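PDB 7NMQ: hemolysin BL lytic component L1 from Bacillus cereus, which is one of the lytic components of the enterotoxin hemolysin BL and probably acts with its partner components in forming pores in target cell membranes. Local coordinates for residues Gly1-Leu14 and Asp339-His351. Residues are numbered along the deposited sequence; the frame is centred on the assembly and turned at random. Where two conformers were deposited one is given.
Sequences GNYALGPEGLKKAL and DLKAAKESWNDIH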
# COMPACT_ATOMS: atom_id res chain seq x y z
N GLY A 1 -32.04 3.16 8.02
CA GLY A 1 -32.65 4.53 8.02
C GLY A 1 -33.39 4.83 6.73
O GLY A 1 -33.43 3.96 5.86
N ASN A 2 -33.91 6.04 6.56
CA ASN A 2 -34.51 6.43 5.26
C ASN A 2 -33.45 6.89 4.26
O ASN A 2 -33.72 6.80 3.08
CB ASN A 2 -35.56 7.52 5.43
CG ASN A 2 -36.83 7.01 6.07
OD1 ASN A 2 -37.19 5.84 5.97
ND2 ASN A 2 -37.51 7.91 6.75
N TYR A 3 -32.33 7.44 4.72
CA TYR A 3 -31.22 7.99 3.88
C TYR A 3 -29.89 7.55 4.46
O TYR A 3 -29.65 7.72 5.63
CB TYR A 3 -31.34 9.51 3.78
CG TYR A 3 -32.66 9.89 3.15
CD1 TYR A 3 -32.84 9.77 1.79
CD2 TYR A 3 -33.77 10.27 3.91
CE1 TYR A 3 -34.06 10.06 1.19
CE2 TYR A 3 -34.99 10.58 3.34
CZ TYR A 3 -35.14 10.46 1.96
OH TYR A 3 -36.36 10.70 1.41
N ALA A 4 -29.04 7.03 3.61
CA ALA A 4 -27.69 6.56 4.03
C ALA A 4 -26.66 7.66 3.79
O ALA A 4 -26.23 7.82 2.64
CB ALA A 4 -27.32 5.28 3.33
N LEU A 5 -26.25 8.38 4.84
CA LEU A 5 -25.39 9.57 4.67
C LEU A 5 -23.99 9.31 5.24
O LEU A 5 -23.19 10.25 5.24
CB LEU A 5 -26.05 10.78 5.36
CG LEU A 5 -27.48 11.06 4.91
CD1 LEU A 5 -28.05 12.22 5.68
CD2 LEU A 5 -27.54 11.29 3.40
N GLY A 6 -23.70 8.07 5.63
CA GLY A 6 -22.42 7.73 6.24
C GLY A 6 -21.37 7.34 5.21
O GLY A 6 -21.59 7.39 4.00
N PRO A 7 -20.18 7.02 5.72
CA PRO A 7 -19.02 6.74 4.85
C PRO A 7 -19.07 5.42 4.06
O PRO A 7 -18.13 5.08 3.38
CB PRO A 7 -17.88 6.94 5.86
CG PRO A 7 -18.44 6.58 7.17
CD PRO A 7 -19.83 7.13 7.13
N GLU A 8 -20.16 4.66 4.12
CA GLU A 8 -20.34 3.47 3.27
C GLU A 8 -19.13 2.54 3.53
O GLU A 8 -18.79 2.32 4.70
CB GLU A 8 -20.55 3.91 1.82
CG GLU A 8 -21.57 5.00 1.66
CD GLU A 8 -22.94 4.59 1.20
OE1 GLU A 8 -23.44 5.31 0.34
OE2 GLU A 8 -23.51 3.58 1.71
N GLY A 9 -18.51 1.97 2.50
CA GLY A 9 -17.37 1.04 2.63
C GLY A 9 -16.03 1.75 2.73
O GLY A 9 -15.02 1.06 2.48
N LEU A 10 -15.98 3.04 3.08
CA LEU A 10 -14.65 3.70 3.12
C LEU A 10 -13.73 3.04 4.15
O LEU A 10 -12.49 3.02 3.87
CB LEU A 10 -14.76 5.19 3.35
CG LEU A 10 -15.30 5.97 2.17
CD1 LEU A 10 -15.56 7.41 2.60
CD2 LEU A 10 -14.36 5.92 0.98
N LYS A 11 -14.22 2.52 5.24
CA LYS A 11 -13.35 1.99 6.31
C LYS A 11 -12.51 0.83 5.76
O LYS A 11 -11.29 0.83 5.92
CB LYS A 11 -14.19 1.58 7.50
CG LYS A 11 -13.50 1.68 8.84
CD LYS A 11 -14.47 1.55 10.01
CE LYS A 11 -13.73 1.62 11.34
NZ LYS A 11 -14.59 1.17 12.46
N LYS A 12 -13.16 -0.11 5.09
CA LYS A 12 -12.51 -1.32 4.57
C LYS A 12 -11.50 -0.91 3.48
O LYS A 12 -10.39 -1.43 3.47
CB LYS A 12 -13.58 -2.33 4.14
CG LYS A 12 -14.33 -2.96 5.31
CD LYS A 12 -15.03 -4.29 5.03
CE LYS A 12 -14.07 -5.44 4.81
NZ LYS A 12 -14.77 -6.68 4.39
N ALA A 13 -11.87 -0.01 2.60
CA ALA A 13 -11.01 0.44 1.49
C ALA A 13 -9.80 1.15 2.08
O ALA A 13 -8.68 0.99 1.54
CB ALA A 13 -11.79 1.34 0.57
N LEU A 14 -9.96 1.92 3.15
CA LEU A 14 -8.83 2.62 3.79
C LEU A 14 -7.88 1.59 4.38
O LEU A 14 -6.67 1.86 4.29
CB LEU A 14 -9.26 3.57 4.90
CG LEU A 14 -9.70 4.94 4.43
CD1 LEU A 14 -10.25 5.68 5.62
CD2 LEU A 14 -8.53 5.70 3.81
N ASP A 339 -30.99 10.14 10.34
CA ASP A 339 -29.97 9.83 9.33
C ASP A 339 -28.78 10.76 9.52
O ASP A 339 -27.62 10.30 9.37
CB ASP A 339 -30.60 9.93 7.94
CG ASP A 339 -31.78 8.98 7.78
OD1 ASP A 339 -31.67 7.80 8.24
OD2 ASP A 339 -32.84 9.42 7.25
N LEU A 340 -29.01 12.01 9.88
CA LEU A 340 -27.90 12.94 10.14
C LEU A 340 -27.09 12.45 11.34
O LEU A 340 -25.86 12.55 11.29
CB LEU A 340 -28.38 14.37 10.35
CG LEU A 340 -29.14 14.98 9.17
CD1 LEU A 340 -29.77 16.30 9.57
CD2 LEU A 340 -28.25 15.18 7.96
N LYS A 341 -27.78 12.04 12.40
CA LYS A 341 -27.10 11.68 13.66
C LYS A 341 -26.28 10.39 13.43
O LYS A 341 -25.11 10.30 13.91
CB LYS A 341 -28.10 11.46 14.78
CG LYS A 341 -27.47 11.03 16.10
CD LYS A 341 -28.39 11.17 17.26
CE LYS A 341 -27.84 10.54 18.52
NZ LYS A 341 -28.91 10.01 19.39
N ALA A 342 -26.84 9.44 12.71
CA ALA A 342 -26.15 8.17 12.41
C ALA A 342 -24.88 8.50 11.62
O ALA A 342 -23.80 7.90 11.92
CB ALA A 342 -27.02 7.17 11.70
N ALA A 343 -24.98 9.36 10.63
CA ALA A 343 -23.82 9.74 9.81
C ALA A 343 -22.78 10.49 10.63
O ALA A 343 -21.57 10.29 10.42
CB ALA A 343 -24.31 10.53 8.63
N LYS A 344 -23.23 11.36 11.53
CA LYS A 344 -22.32 12.14 12.40
C LYS A 344 -21.40 11.14 13.10
O LYS A 344 -20.17 11.32 13.08
CB LYS A 344 -23.14 12.97 13.38
CG LYS A 344 -22.34 13.98 14.19
CD LYS A 344 -23.19 14.54 15.31
CE LYS A 344 -22.70 15.88 15.80
NZ LYS A 344 -21.32 15.80 16.33
N GLU A 345 -22.01 10.12 13.70
CA GLU A 345 -21.25 9.13 14.50
C GLU A 345 -20.30 8.35 13.59
O GLU A 345 -19.15 8.15 13.98
CB GLU A 345 -22.23 8.28 15.29
CG GLU A 345 -22.92 9.11 16.37
CD GLU A 345 -23.99 8.43 17.23
OE1 GLU A 345 -23.97 7.18 17.32
OE2 GLU A 345 -24.82 9.17 17.84
N SER A 346 -20.77 7.87 12.44
CA SER A 346 -19.93 7.00 11.56
C SER A 346 -18.78 7.83 10.96
O SER A 346 -17.61 7.38 10.95
CB SER A 346 -20.75 6.28 10.52
OG SER A 346 -21.63 7.16 9.82
N TRP A 347 -19.04 9.06 10.55
CA TRP A 347 -17.98 9.97 10.05
C TRP A 347 -16.96 10.26 11.15
O TRP A 347 -15.75 10.19 10.87
CB TRP A 347 -18.56 11.24 9.44
CG TRP A 347 -19.06 11.04 8.05
CD1 TRP A 347 -20.36 10.99 7.62
CD2 TRP A 347 -18.24 10.76 6.90
NE1 TRP A 347 -20.39 10.75 6.28
CE2 TRP A 347 -19.12 10.59 5.82
CE3 TRP A 347 -16.86 10.69 6.71
CZ2 TRP A 347 -18.67 10.35 4.54
CZ3 TRP A 347 -16.42 10.43 5.43
CH2 TRP A 347 -17.31 10.26 4.36
N ASN A 348 -17.39 10.53 12.37
CA ASN A 348 -16.42 10.82 13.45
C ASN A 348 -15.56 9.56 13.67
O ASN A 348 -14.34 9.70 13.90
CB ASN A 348 -17.13 11.26 14.72
CG ASN A 348 -16.13 11.44 15.82
OD1 ASN A 348 -15.25 12.30 15.75
ND2 ASN A 348 -16.19 10.53 16.77
N ASP A 349 -16.16 8.39 13.51
CA ASP A 349 -15.48 7.10 13.79
C ASP A 349 -14.33 6.85 12.81
O ASP A 349 -13.42 6.14 13.16
CB ASP A 349 -16.48 5.94 13.79
CG ASP A 349 -15.85 4.57 13.87
OD1 ASP A 349 -15.43 4.19 14.96
OD2 ASP A 349 -15.76 3.89 12.81
N ILE A 350 -14.36 7.41 11.61
CA ILE A 350 -13.33 7.15 10.57
C ILE A 350 -12.23 8.21 10.62
O ILE A 350 -11.21 8.02 9.98
CB ILE A 350 -14.01 7.06 9.19
CG1 ILE A 350 -13.20 6.25 8.20
CG2 ILE A 350 -14.34 8.42 8.63
CD1 ILE A 350 -13.89 6.08 6.89
N HIS A 351 -12.45 9.31 11.32
CA HIS A 351 -11.57 10.51 11.24
C HIS A 351 -10.11 10.20 11.61
O HIS A 351 -9.23 10.48 10.80
CB HIS A 351 -12.07 11.58 12.20
CG HIS A 351 -11.41 12.91 12.04
ND1 HIS A 351 -10.14 13.20 12.45
CD2 HIS A 351 -11.95 14.08 11.62
CE1 HIS A 351 -9.89 14.48 12.24
NE2 HIS A 351 -10.98 15.04 11.72
O HOH W 1 -27.03 8.13 7.72
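Trp-347, Pro-7 and Ile-350 pack together in a buried contact of the long helical bundle of this ClyA-like alpha-pore-forming toxin: the N-terminal arm lies along helix 330-357, and the first turn of helix 10-33 runs nearly parallel to it (11° between segments 10-14 and 339-351). Pro-7 opens a type II' beta turn to Leu-10, and its rigid ring, with weakly polarised C-H groups, suits an aromatic face; CB sits 3.6 Å from the centroid of the six-membered ring of Trp-347, almost on the ring normal, a CH-pi contact. With CG beside its backbone N (chi1 -80°), Trp-347 brings the indole up to the arm, where NE1 donates in the ring plane to a lone pair of Leu-5 O, 3.0 Å away at 158°. Tyr-318 also bonds that oxygen, while Tyr-87 and Phe-91 of helix 45-103 meet the indole. Gly-6 and Ala-343, both small, bring arm and helix together, their CA atoms 4.3 Å apart. Further along, Ile-350 extends CG1 anti to its backbone N, bringing CD1 against both Leu-10 CB and Leu-14 CD1. The Asp-339 carboxylate lies against the first residues, Asn-2 N giving OD1 a weak hydrogen bond (3.3 Å). One water accepts from Leu-5 N and lies 2.8 Å from Asp-339 O, probably linking arm and helix. At the exposed border, extended Lys-11 reaches Asp-349 in a salt bridge, its NZ 3.0 Å from OD2 on the syn lone pair.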